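Local atomic coordinates of prolyl endopeptidase (Myxococcus xanthus, PDB entry 2BKL), a protein that probably hydrolyses oligopeptides on the carboxyl side of proline, and far less readily of alanine, as a serine peptidase of the prolyl oligopeptidase family. Residues A[147-152]-A[163-168]; A[182-187]-A[203-208]; A[559-564]-A[592-597]; A[4-9]-A[24-29]. All blocks are in the same frame, centred on the assembly; numbering follows the deposited sequence.

Interaction 1 (A[147-152]-A[163-168]); sequences AVLHVI and DVIEGG
The carbonyl oxygen Ile165 O is held twice by 147-152: it accepts the amide hydrogen of Leu149 N at 2.9 Å (N-H...O 159°) and also meets the CA-H of Val148. The return bond, Ile165 N to Leu149 O, is equally short, so Leu149 and Ile165 form a single antiparallel hydrogen-bonded pair. Beyond it, Gly168 N bonds Ala147 O at 3.0 Å. At the other end, the backbones part and a water bridges them, accepting from Val151 N and bonded to His150 ND1 and, at 2.8 Å, to Asp163 O. Val164 touches two partners with its two branches. Its CG1, anti to the backbone N (chi1 177°), reaches Val148 CG1 at 3.8 Å and His150 CE1, while CG2 lies by His150 ND1, valine and imidazole running side by side in the same direction. An alanine here would remove both methyls and would probably open a gap beside Val148 CG1 and take away the methyl support of the His150 ring. Val151 CG2 rests on Asp163 CB at 3.7 Å, and the carboxylate beyond is bonded to His207. Gly168, lacking a side chain, brings its bare CA to 4.3 Å from Leu149 CG. The loop segment 163-168 runs along one edge of strand 148-153, whose other edge pairs with strand 134-141, an antiparallel arrangement consistent with the outer part of a beta-propeller blade.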
# COMPACT_ATOMS: atom_id res chain seq x y z
N ALA A 147 12.84 -7.14 -8.69
CA ALA A 147 13.38 -8.03 -7.66
C ALA A 147 14.06 -9.26 -8.27
O ALA A 147 13.62 -9.78 -9.30
CB ALA A 147 12.26 -8.50 -6.74
N VAL A 148 15.09 -9.73 -7.59
CA VAL A 148 15.73 -10.99 -7.91
C VAL A 148 15.59 -11.92 -6.73
O VAL A 148 15.92 -11.55 -5.60
CB VAL A 148 17.23 -10.75 -8.27
CG1 VAL A 148 17.99 -12.05 -8.52
CG2 VAL A 148 17.34 -9.78 -9.44
N LEU A 149 15.13 -13.14 -6.98
CA LEU A 149 15.02 -14.14 -5.91
C LEU A 149 16.33 -14.86 -5.66
O LEU A 149 17.05 -15.21 -6.61
CB LEU A 149 13.95 -15.17 -6.27
CG LEU A 149 12.54 -14.62 -6.56
CD1 LEU A 149 11.61 -15.74 -6.95
CD2 LEU A 149 12.03 -13.84 -5.32
N HIS A 150 16.63 -15.06 -4.39
CA HIS A 150 17.76 -15.81 -3.89
C HIS A 150 17.30 -16.81 -2.86
O HIS A 150 16.16 -16.73 -2.34
CB HIS A 150 18.76 -14.84 -3.23
CG HIS A 150 19.45 -13.95 -4.21
ND1 HIS A 150 20.66 -14.29 -4.78
CD2 HIS A 150 19.10 -12.75 -4.72
CE1 HIS A 150 21.03 -13.31 -5.60
NE2 HIS A 150 20.10 -12.38 -5.60
N VAL A 151 18.16 -17.75 -2.52
CA VAL A 151 17.89 -18.69 -1.45
C VAL A 151 19.09 -18.76 -0.55
O VAL A 151 20.23 -18.87 -1.04
CB VAL A 151 17.55 -20.11 -2.00
CG1 VAL A 151 17.30 -21.10 -0.85
CG2 VAL A 151 16.40 -20.09 -2.96
N ILE A 152 18.86 -18.74 0.76
CA ILE A 152 19.90 -18.90 1.75
C ILE A 152 19.67 -20.17 2.54
O ILE A 152 18.53 -20.50 2.90
CB ILE A 152 20.00 -17.66 2.70
CG1 ILE A 152 21.17 -17.81 3.66
CG2 ILE A 152 18.67 -17.38 3.42
CD1 ILE A 152 21.54 -16.54 4.43
N ASP A 163 20.41 -20.97 -7.26
CA ASP A 163 19.01 -20.61 -7.10
C ASP A 163 18.90 -19.09 -7.08
O ASP A 163 18.71 -18.45 -6.04
CB ASP A 163 18.45 -21.22 -5.81
CG ASP A 163 18.68 -22.71 -5.74
OD1 ASP A 163 18.18 -23.42 -6.63
OD2 ASP A 163 19.37 -23.23 -4.84
N VAL A 164 19.04 -18.51 -8.26
CA VAL A 164 19.01 -17.07 -8.43
C VAL A 164 18.11 -16.82 -9.61
O VAL A 164 18.37 -17.30 -10.72
CB VAL A 164 20.40 -16.49 -8.72
CG1 VAL A 164 20.31 -14.98 -8.96
CG2 VAL A 164 21.39 -16.83 -7.60
N ILE A 165 17.02 -16.09 -9.39
CA ILE A 165 16.01 -15.93 -10.41
C ILE A 165 15.66 -14.46 -10.62
O ILE A 165 15.03 -13.81 -9.75
CB ILE A 165 14.74 -16.73 -10.06
CG1 ILE A 165 15.03 -18.17 -9.61
CG2 ILE A 165 13.82 -16.75 -11.25
CD1 ILE A 165 13.82 -18.92 -9.12
N GLU A 166 16.06 -13.89 -11.75
CA GLU A 166 15.62 -12.55 -12.11
C GLU A 166 14.14 -12.57 -12.54
O GLU A 166 13.55 -13.62 -12.77
CB GLU A 166 16.55 -11.94 -13.19
CG GLU A 166 17.99 -11.82 -12.69
CD GLU A 166 18.92 -10.95 -13.53
OE1 GLU A 166 18.44 -10.12 -14.33
OE2 GLU A 166 20.15 -11.08 -13.35
N GLY A 167 13.53 -11.41 -12.59
CA GLY A 167 12.13 -11.33 -12.93
C GLY A 167 11.17 -11.72 -11.83
O GLY A 167 10.03 -12.13 -12.11
N GLY A 168 11.58 -11.51 -10.57
CA GLY A 168 10.78 -11.87 -9.43
C GLY A 168 9.91 -10.80 -8.83
O GLY A 168 9.41 -10.98 -7.72
O HOH W 1 14.54 -8.77 -12.46
O HOH W 2 20.57 -17.47 -4.16

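Interaction 2 (A[182-187]-A[203-208]); sequences FYYEWL and TIRYHT
Two adjacent antiparallel strands of a four-stranded beta-propeller blade meet here, in register from Phe182-His207 to Trp186-Thr203. Pairs of backbone bonds join Phe182 with His207, Tyr184 with Arg205 and Trp186 with Thr203, and Tyr183-Tyr206 and Glu185-Ile204 are the non-hydrogen-bonded pairs between them. On the face carrying Tyr184, Trp186 and Arg205, the arginine is the centrepiece. Its chain bends at chi3 (-55°), bringing NE in over the indole, and the guanidinium lies flat on Trp186 with planes 6° apart. Arg205 CZ stands 3.6 Å from the centroid of the six-membered ring, nearly on its normal, a cation-pi stack. The same guanidinium grips Tyr184 OH side-on, with Arg205 NE at 2.9 Å and Arg205 NH2 at 2.8 Å, the hydroxyl slightly out of the guanidinium plane. The phenol ring of Tyr184 stands steeply, 76° from that plane, and its OH is also bonded to Asp216. Farther along, Tyr184 CE1 touches His207 CB at 3.7 Å, and this CB also lies over one face of the Phe182 ring in a CH-pi contact. On the other face of the sheet, Tyr206 turns its edge to Tyr183: Tyr206 CD1 sits over the centre of the ring, 3.8 Å from Tyr183 CG. Beside them, Ile204 CD1 packs on Glu185 CG, the carboxylate going on to Lys174 and Ser232. Strands 174-175 and 217-220 complete the blade on the two flanks; Phe182 and Tyr184 pack against strand 148-153, Tyr183 and Ile204 against strand 229-234.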
# COMPACT_ATOMS: atom_id res chain seq x y z
N PHE A 182 9.85 -24.38 -4.92
CA PHE A 182 8.72 -23.50 -4.69
C PHE A 182 8.07 -23.05 -6.01
O PHE A 182 8.73 -22.95 -7.06
CB PHE A 182 9.15 -22.29 -3.88
CG PHE A 182 10.35 -21.56 -4.42
CD1 PHE A 182 10.20 -20.63 -5.47
CD2 PHE A 182 11.61 -21.74 -3.85
CE1 PHE A 182 11.33 -19.95 -5.95
CE2 PHE A 182 12.73 -21.04 -4.35
CZ PHE A 182 12.57 -20.15 -5.37
N TYR A 183 6.77 -22.82 -5.94
CA TYR A 183 6.02 -22.14 -7.00
C TYR A 183 6.21 -20.64 -6.87
O TYR A 183 6.29 -20.11 -5.78
CB TYR A 183 4.53 -22.44 -6.86
CG TYR A 183 4.16 -23.89 -7.13
CD1 TYR A 183 3.90 -24.35 -8.43
CD2 TYR A 183 4.03 -24.80 -6.09
CE1 TYR A 183 3.55 -25.63 -8.67
CE2 TYR A 183 3.71 -26.11 -6.34
CZ TYR A 183 3.46 -26.52 -7.63
OH TYR A 183 3.11 -27.82 -7.92
N TYR A 184 6.25 -19.94 -7.99
CA TYR A 184 6.41 -18.49 -7.95
C TYR A 184 5.95 -17.86 -9.26
O TYR A 184 5.84 -18.51 -10.29
CB TYR A 184 7.87 -18.09 -7.65
CG TYR A 184 8.82 -18.44 -8.77
CD1 TYR A 184 9.22 -19.75 -9.02
CD2 TYR A 184 9.24 -17.48 -9.66
CE1 TYR A 184 10.06 -20.07 -10.09
CE2 TYR A 184 10.09 -17.79 -10.73
CZ TYR A 184 10.48 -19.09 -10.95
OH TYR A 184 11.30 -19.40 -12.01
N GLU A 185 5.71 -16.56 -9.17
CA GLU A 185 5.27 -15.70 -10.27
C GLU A 185 6.50 -15.08 -10.91
O GLU A 185 7.31 -14.46 -10.22
CB GLU A 185 4.39 -14.60 -9.74
CG GLU A 185 3.12 -15.03 -9.01
CD GLU A 185 3.29 -15.77 -7.68
OE1 GLU A 185 4.25 -15.57 -6.94
OE2 GLU A 185 2.42 -16.63 -7.34
N TRP A 186 6.65 -15.26 -12.22
CA TRP A 186 7.86 -14.92 -12.95
C TRP A 186 7.56 -14.00 -14.13
O TRP A 186 6.57 -14.19 -14.84
CB TRP A 186 8.50 -16.21 -13.50
CG TRP A 186 9.80 -15.96 -14.17
CD1 TRP A 186 10.96 -15.50 -13.61
CD2 TRP A 186 10.10 -16.19 -15.55
NE1 TRP A 186 11.95 -15.40 -14.56
CE2 TRP A 186 11.45 -15.84 -15.75
CE3 TRP A 186 9.35 -16.66 -16.63
CZ2 TRP A 186 12.06 -15.94 -17.00
CZ3 TRP A 186 9.96 -16.76 -17.87
CH2 TRP A 186 11.30 -16.40 -18.04
N LEU A 187 8.44 -13.02 -14.37
CA LEU A 187 8.41 -12.20 -15.59
C LEU A 187 9.63 -12.50 -16.44
O LEU A 187 10.74 -12.59 -15.92
CB LEU A 187 8.42 -10.72 -15.24
CG LEU A 187 7.17 -10.16 -14.60
CD1 LEU A 187 7.42 -8.77 -14.06
CD2 LEU A 187 6.04 -10.11 -15.59
N THR A 203 4.06 -15.36 -15.48
CA THR A 203 3.86 -16.78 -15.61
C THR A 203 4.03 -17.43 -14.25
O THR A 203 4.79 -16.96 -13.43
CB THR A 203 4.92 -17.29 -16.61
OG1 THR A 203 4.76 -16.56 -17.85
CG2 THR A 203 4.67 -18.69 -16.98
N ILE A 204 3.34 -18.53 -14.01
CA ILE A 204 3.64 -19.32 -12.82
C ILE A 204 4.63 -20.41 -13.18
O ILE A 204 4.40 -21.13 -14.15
CB ILE A 204 2.39 -19.95 -12.21
CG1 ILE A 204 1.27 -18.92 -12.01
CG2 ILE A 204 2.74 -20.68 -10.90
CD1 ILE A 204 1.60 -17.72 -11.17
N ARG A 205 5.74 -20.48 -12.44
CA ARG A 205 6.78 -21.49 -12.61
C ARG A 205 7.03 -22.25 -11.31
O ARG A 205 6.60 -21.82 -10.25
CB ARG A 205 8.06 -20.87 -13.14
CG ARG A 205 7.86 -20.17 -14.50
CD ARG A 205 9.11 -20.14 -15.36
NE ARG A 205 10.24 -19.55 -14.67
CZ ARG A 205 11.46 -19.42 -15.21
NH1 ARG A 205 11.66 -19.80 -16.47
NH2 ARG A 205 12.46 -18.91 -14.51
N TYR A 206 7.72 -23.38 -11.42
CA TYR A 206 8.17 -24.14 -10.25
C TYR A 206 9.67 -24.23 -10.32
O TYR A 206 10.22 -24.67 -11.34
CB TYR A 206 7.58 -25.55 -10.17
CG TYR A 206 7.98 -26.25 -8.88
CD1 TYR A 206 7.26 -26.04 -7.73
CD2 TYR A 206 9.08 -27.08 -8.80
CE1 TYR A 206 7.62 -26.63 -6.52
CE2 TYR A 206 9.45 -27.69 -7.60
CZ TYR A 206 8.70 -27.46 -6.47
OH TYR A 206 9.08 -28.06 -5.28
N HIS A 207 10.33 -23.82 -9.26
CA HIS A 207 11.78 -23.90 -9.19
C HIS A 207 12.16 -25.04 -8.25
O HIS A 207 11.78 -25.04 -7.07
CB HIS A 207 12.41 -22.61 -8.69
CG HIS A 207 13.89 -22.72 -8.59
ND1 HIS A 207 14.66 -23.07 -9.68
CD2 HIS A 207 14.74 -22.64 -7.55
CE1 HIS A 207 15.92 -23.16 -9.32
NE2 HIS A 207 16.01 -22.90 -8.03
N THR A 208 12.89 -26.02 -8.77
CA THR A 208 13.46 -27.07 -7.94
C THR A 208 14.82 -26.60 -7.42
O THR A 208 15.69 -26.20 -8.21
CB THR A 208 13.62 -28.35 -8.77
OG1 THR A 208 12.33 -28.87 -9.16
CG2 THR A 208 14.29 -29.47 -7.92

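Interaction 3 (A[559-564]-A[592-597]); sequences LLDMVR and AYSPYH
Asp561 meets Tyr596 and His597 in the alpha/beta-hydrolase domain, where the loop after the central-sheet strand 552-556 reaches the end of helix 584-593 and the 3-10 turn 595-597. Asp561 CB lies 4.1 Å from Tyr596 CD2. Asp561 CG, anti to the backbone N (chi1 179°), comes to 3.6 Å from His597 CE1. The two oxygens then part company. OD1 meets the ring at its edge, in plane, 3.1 Å from His597 CE1, with carboxylate and imidazole planes 80° apart; it also accepts weak bonds from Val563 N, closing an Asx turn, and from Arg564 N. OD2 passes by Tyr596 CD2, accepts from a water that also binds His597 NE2, and forms a salt bridge with Lys626. Closer to the chain, Leu560 O takes the amide of Tyr596 N at 3.0 Å, from above its carbonyl plane. The Leu560 and Pro595 side chains cross at about a right angle, with Leu560 CD2 touching Pro595 CB, and Met562 CG packs on Tyr593 CE1 at 3.9 Å. Leu559, next to Leu560 in the chain, lines the pocket of the bound benzyloxycarbonyl-alanyl-proline. The join is pinned at Ser594 OG, which accepts from Met562 N at 2.9 Å and is hydrogen-bonded to His597 ND1 at 2.7 Å, where either could be the donor.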
# COMPACT_ATOMS: atom_id res chain seq x y z
N LEU A 559 0.03 10.06 -9.48
CA LEU A 559 -0.59 10.05 -10.81
C LEU A 559 -1.31 11.37 -11.01
O LEU A 559 -2.13 11.75 -10.17
CB LEU A 559 -1.60 8.90 -10.90
CG LEU A 559 -1.02 7.50 -10.89
CD1 LEU A 559 -2.07 6.44 -10.62
CD2 LEU A 559 -0.28 7.22 -12.20
N LEU A 560 -1.02 12.08 -12.12
CA LEU A 560 -1.61 13.40 -12.36
C LEU A 560 -2.05 13.67 -13.80
O LEU A 560 -2.95 14.47 -13.99
CB LEU A 560 -0.71 14.54 -11.84
CG LEU A 560 -0.39 14.50 -10.36
CD1 LEU A 560 0.81 15.33 -9.98
CD2 LEU A 560 -1.57 14.90 -9.53
N ASP A 561 -1.40 13.06 -14.80
CA ASP A 561 -1.90 13.11 -16.18
C ASP A 561 -2.69 11.82 -16.42
O ASP A 561 -2.12 10.75 -16.67
CB ASP A 561 -0.77 13.25 -17.21
CG ASP A 561 -1.26 13.29 -18.62
OD1 ASP A 561 -2.42 12.89 -18.88
OD2 ASP A 561 -0.50 13.70 -19.55
N MET A 562 -4.00 11.91 -16.25
CA MET A 562 -4.84 10.72 -16.29
C MET A 562 -5.28 10.37 -17.71
O MET A 562 -5.88 9.35 -17.93
CB MET A 562 -6.05 10.87 -15.37
CG MET A 562 -5.63 11.03 -13.93
SD MET A 562 -4.69 9.63 -13.27
CE MET A 562 -5.85 8.35 -13.35
N VAL A 563 -4.95 11.23 -18.67
CA VAL A 563 -5.17 10.94 -20.08
C VAL A 563 -4.07 10.03 -20.61
O VAL A 563 -4.28 9.27 -21.55
CB VAL A 563 -5.28 12.25 -20.88
CG1 VAL A 563 -5.39 11.99 -22.38
CG2 VAL A 563 -6.48 13.07 -20.39
N ARG A 564 -2.88 10.10 -20.01
CA ARG A 564 -1.73 9.34 -20.50
C ARG A 564 -1.14 8.33 -19.49
O ARG A 564 -0.18 7.64 -19.79
CB ARG A 564 -0.62 10.28 -20.96
CG ARG A 564 -1.00 11.11 -22.15
CD ARG A 564 0.03 12.10 -22.61
NE ARG A 564 1.32 11.54 -22.98
CZ ARG A 564 1.59 10.92 -24.14
NH1 ARG A 564 0.62 10.67 -25.02
NH2 ARG A 564 2.84 10.52 -24.38
N ALA A 592 -12.10 14.90 -17.36
CA ALA A 592 -12.82 15.84 -16.53
C ALA A 592 -12.12 16.12 -15.20
O ALA A 592 -12.27 17.20 -14.65
CB ALA A 592 -14.21 15.36 -16.29
N TYR A 593 -11.37 15.15 -14.69
CA TYR A 593 -10.65 15.36 -13.42
C TYR A 593 -9.11 15.38 -13.46
O TYR A 593 -8.52 15.79 -12.48
CB TYR A 593 -11.13 14.40 -12.32
CG TYR A 593 -10.77 12.92 -12.46
CD1 TYR A 593 -9.48 12.47 -12.18
CD2 TYR A 593 -11.72 11.96 -12.78
CE1 TYR A 593 -9.16 11.12 -12.23
CE2 TYR A 593 -11.42 10.63 -12.85
CZ TYR A 593 -10.14 10.20 -12.57
OH TYR A 593 -9.85 8.85 -12.60
N SER A 594 -8.51 14.92 -14.56
CA SER A 594 -7.04 14.79 -14.75
C SER A 594 -6.35 16.06 -14.26
O SER A 594 -6.52 17.12 -14.87
CB SER A 594 -6.77 14.57 -16.23
OG SER A 594 -5.37 14.50 -16.48
N PRO A 595 -5.69 16.05 -13.12
CA PRO A 595 -5.21 17.31 -12.54
C PRO A 595 -4.31 18.12 -13.46
O PRO A 595 -4.38 19.35 -13.48
CB PRO A 595 -4.48 16.84 -11.27
CG PRO A 595 -5.27 15.64 -10.88
CD PRO A 595 -5.57 14.92 -12.16
N TYR A 596 -3.44 17.45 -14.21
CA TYR A 596 -2.51 18.11 -15.12
C TYR A 596 -3.23 18.97 -16.15
O TYR A 596 -2.68 19.97 -16.59
CB TYR A 596 -1.65 17.07 -15.81
CG TYR A 596 -0.78 17.60 -16.91
CD1 TYR A 596 0.24 18.50 -16.66
CD2 TYR A 596 -0.96 17.18 -18.21
CE1 TYR A 596 1.06 18.97 -17.67
CE2 TYR A 596 -0.15 17.67 -19.25
CZ TYR A 596 0.85 18.54 -18.95
OH TYR A 596 1.65 18.91 -20.02
N HIS A 597 -4.47 18.59 -16.49
CA HIS A 597 -5.27 19.31 -17.49
C HIS A 597 -6.22 20.33 -16.89
O HIS A 597 -7.05 20.91 -17.61
CB HIS A 597 -6.04 18.31 -18.35
CG HIS A 597 -5.15 17.39 -19.09
ND1 HIS A 597 -4.82 16.13 -18.61
CD2 HIS A 597 -4.49 17.54 -20.26
CE1 HIS A 597 -3.98 15.56 -19.45
NE2 HIS A 597 -3.77 16.38 -20.47
O HOH W 3 -1.70 14.84 -21.82

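Interaction 4 (A[4-9]-A[24-29]); sequences PATRAE and YRWLED
Arg7 of the extended N-terminal segment 4-9 and Trp26 of the 3-10 turn 25-27 lie face to face: the guanidinium stacks on the indole with planes 27° apart, and Arg7 NH2 comes closest, 3.4 Å from Trp26 CD2. Arg7 CZ stands almost on the normal of the five-membered ring, 4.1 Å from its centroid, giving a cation-pi contact. Leu27 CD2 covers the opposite face. The ring's N-H uses a third direction: Trp26 NE1 donates to Arg7 O at 2.8 Å, the oxygen in the indole plane. Trp26 CB points toward 4-9, and CG sits between the backbone N and the carbonyl carbon (chi1 74°). Glu9 steadies the guanidinium from its edge, Glu9 OE2 lying nearly in its plane, 3.0 Å from Arg7 NE in a salt bridge. An alanine in place of Trp26 would probably leave Arg7 O without its indole donor and the guanidinium without the ring beneath it. Tyr24 presents its edge to Arg7 O, while the Thr6 side chain lies at about a right angle to that of Tyr24, its CG2 3.7 Å from Tyr24 CD1, and Ala8 CB lies 3.9 Å from Tyr24 CE1. A water joins Tyr24 OH to Thr6 O. In the chain the segments precede strand 12-15 and follow strand 18-21; Trp26 rests on helix 33-51, where Glu34 also pairs with Arg7, and Thr6 and Tyr24 abut helix 622-632.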
# COMPACT_ATOMS: atom_id res chain seq x y z
N PRO A 4 13.81 27.08 -11.69
CA PRO A 4 14.30 26.77 -13.03
C PRO A 4 13.21 27.00 -14.06
O PRO A 4 12.05 26.63 -13.83
CB PRO A 4 14.67 25.27 -12.95
CG PRO A 4 14.64 24.95 -11.49
CD PRO A 4 13.69 25.87 -10.85
N ALA A 5 13.55 27.65 -15.17
CA ALA A 5 12.58 27.85 -16.24
C ALA A 5 12.15 26.51 -16.81
O ALA A 5 12.94 25.55 -16.89
CB ALA A 5 13.18 28.70 -17.34
N THR A 6 10.88 26.43 -17.22
CA THR A 6 10.37 25.30 -17.98
C THR A 6 9.73 25.80 -19.26
O THR A 6 8.69 26.49 -19.23
CB THR A 6 9.32 24.49 -17.19
OG1 THR A 6 9.80 24.19 -15.86
CG2 THR A 6 9.14 23.13 -17.86
N ARG A 7 10.35 25.45 -20.38
CA ARG A 7 9.75 25.72 -21.67
C ARG A 7 8.39 25.04 -21.79
O ARG A 7 8.25 23.86 -21.47
CB ARG A 7 10.69 25.21 -22.78
CG ARG A 7 10.10 25.25 -24.19
CD ARG A 7 11.02 24.68 -25.30
NE ARG A 7 11.28 23.23 -25.24
CZ ARG A 7 12.33 22.66 -24.66
NH1 ARG A 7 13.24 23.42 -24.04
NH2 ARG A 7 12.48 21.35 -24.69
N ALA A 8 7.40 25.79 -22.26
CA ALA A 8 6.08 25.30 -22.58
C ALA A 8 5.98 25.22 -24.09
O ALA A 8 6.32 26.18 -24.78
CB ALA A 8 5.01 26.22 -22.06
N GLU A 9 5.55 24.07 -24.60
CA GLU A 9 5.33 23.87 -26.03
C GLU A 9 3.85 23.82 -26.38
O GLU A 9 2.98 23.76 -25.52
CB GLU A 9 6.05 22.63 -26.51
CG GLU A 9 7.55 22.65 -26.24
CD GLU A 9 8.30 21.41 -26.70
OE1 GLU A 9 7.70 20.32 -26.79
OE2 GLU A 9 9.52 21.51 -26.96
N TYR A 24 3.86 20.43 -21.46
CA TYR A 24 5.10 19.94 -20.88
C TYR A 24 5.38 18.48 -21.26
O TYR A 24 6.13 17.80 -20.59
CB TYR A 24 5.07 20.15 -19.35
CG TYR A 24 4.88 21.59 -19.03
CD1 TYR A 24 5.84 22.53 -19.34
CD2 TYR A 24 3.67 22.05 -18.50
CE1 TYR A 24 5.65 23.88 -19.07
CE2 TYR A 24 3.47 23.40 -18.26
CZ TYR A 24 4.47 24.31 -18.54
OH TYR A 24 4.25 25.65 -18.31
N ARG A 25 4.83 18.04 -22.38
CA ARG A 25 5.12 16.73 -22.96
C ARG A 25 6.62 16.39 -22.98
O ARG A 25 7.01 15.24 -22.73
CB ARG A 25 4.54 16.66 -24.37
CG ARG A 25 4.90 15.41 -25.17
CD ARG A 25 4.30 14.14 -24.65
NE ARG A 25 2.87 14.19 -24.68
CZ ARG A 25 2.11 14.07 -25.76
NH1 ARG A 25 2.65 13.73 -26.93
NH2 ARG A 25 0.79 14.23 -25.68
N TRP A 26 7.48 17.36 -23.25
CA TRP A 26 8.90 17.11 -23.36
C TRP A 26 9.53 16.58 -22.09
O TRP A 26 10.55 15.90 -22.14
CB TRP A 26 9.65 18.36 -23.90
CG TRP A 26 9.83 19.50 -22.95
CD1 TRP A 26 8.97 20.55 -22.73
CD2 TRP A 26 10.96 19.74 -22.11
NE1 TRP A 26 9.50 21.41 -21.79
CE2 TRP A 26 10.73 20.94 -21.40
CE3 TRP A 26 12.15 19.05 -21.88
CZ2 TRP A 26 11.65 21.46 -20.49
CZ3 TRP A 26 13.05 19.57 -20.96
CH2 TRP A 26 12.80 20.76 -20.28
N LEU A 27 8.92 16.88 -20.93
CA LEU A 27 9.43 16.36 -19.66
C LEU A 27 9.14 14.90 -19.42
O LEU A 27 9.64 14.34 -18.43
CB LEU A 27 8.82 17.15 -18.50
CG LEU A 27 9.25 18.61 -18.40
CD1 LEU A 27 8.44 19.31 -17.35
CD2 LEU A 27 10.72 18.69 -18.04
N GLU A 28 8.39 14.24 -20.29
CA GLU A 28 8.08 12.80 -20.08
C GLU A 28 9.30 11.89 -20.17
O GLU A 28 9.43 10.95 -19.41
CB GLU A 28 6.98 12.30 -21.01
CG GLU A 28 5.61 12.90 -20.72
CD GLU A 28 4.49 12.38 -21.61
OE1 GLU A 28 4.76 11.55 -22.50
OE2 GLU A 28 3.32 12.81 -21.41
N ASP A 29 10.19 12.18 -21.11
CA ASP A 29 11.29 11.28 -21.43
C ASP A 29 12.49 11.61 -20.56
O ASP A 29 13.22 12.56 -20.81
CB ASP A 29 11.63 11.41 -22.91
CG ASP A 29 12.72 10.44 -23.33
OD1 ASP A 29 13.11 9.57 -22.52
OD2 ASP A 29 13.22 10.49 -24.48
O HOH W 4 6.16 27.41 -18.80
O HOH W 5 6.33 19.73 -24.49

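How the interactions relate
Interactions 1 and 2 are buried neighbours in the beta-propeller, linked directly by Asp163 OD1 to His207 NE2 and by Gly167 O to Leu187 N; backbone pairing dominates both, with aromatic and cation-pi packing added in interaction 2. Interactions 3 and 4 lie about 37 to 42 Å from them, centre to centre. They join loops and short 3-10 turns with no strand pairing, so bonds made by side chains carry more of the contact. Interaction 3 is buried in the hydrolase domain beside the ligand pocket, whereas interaction 4 is partly exposed and richer in charge. These two touch as well: Arg564 forms a salt bridge with Glu28, and Tyr596 OH bonds Tyr24 N, tying the N-terminal segment to the hydrolase domain.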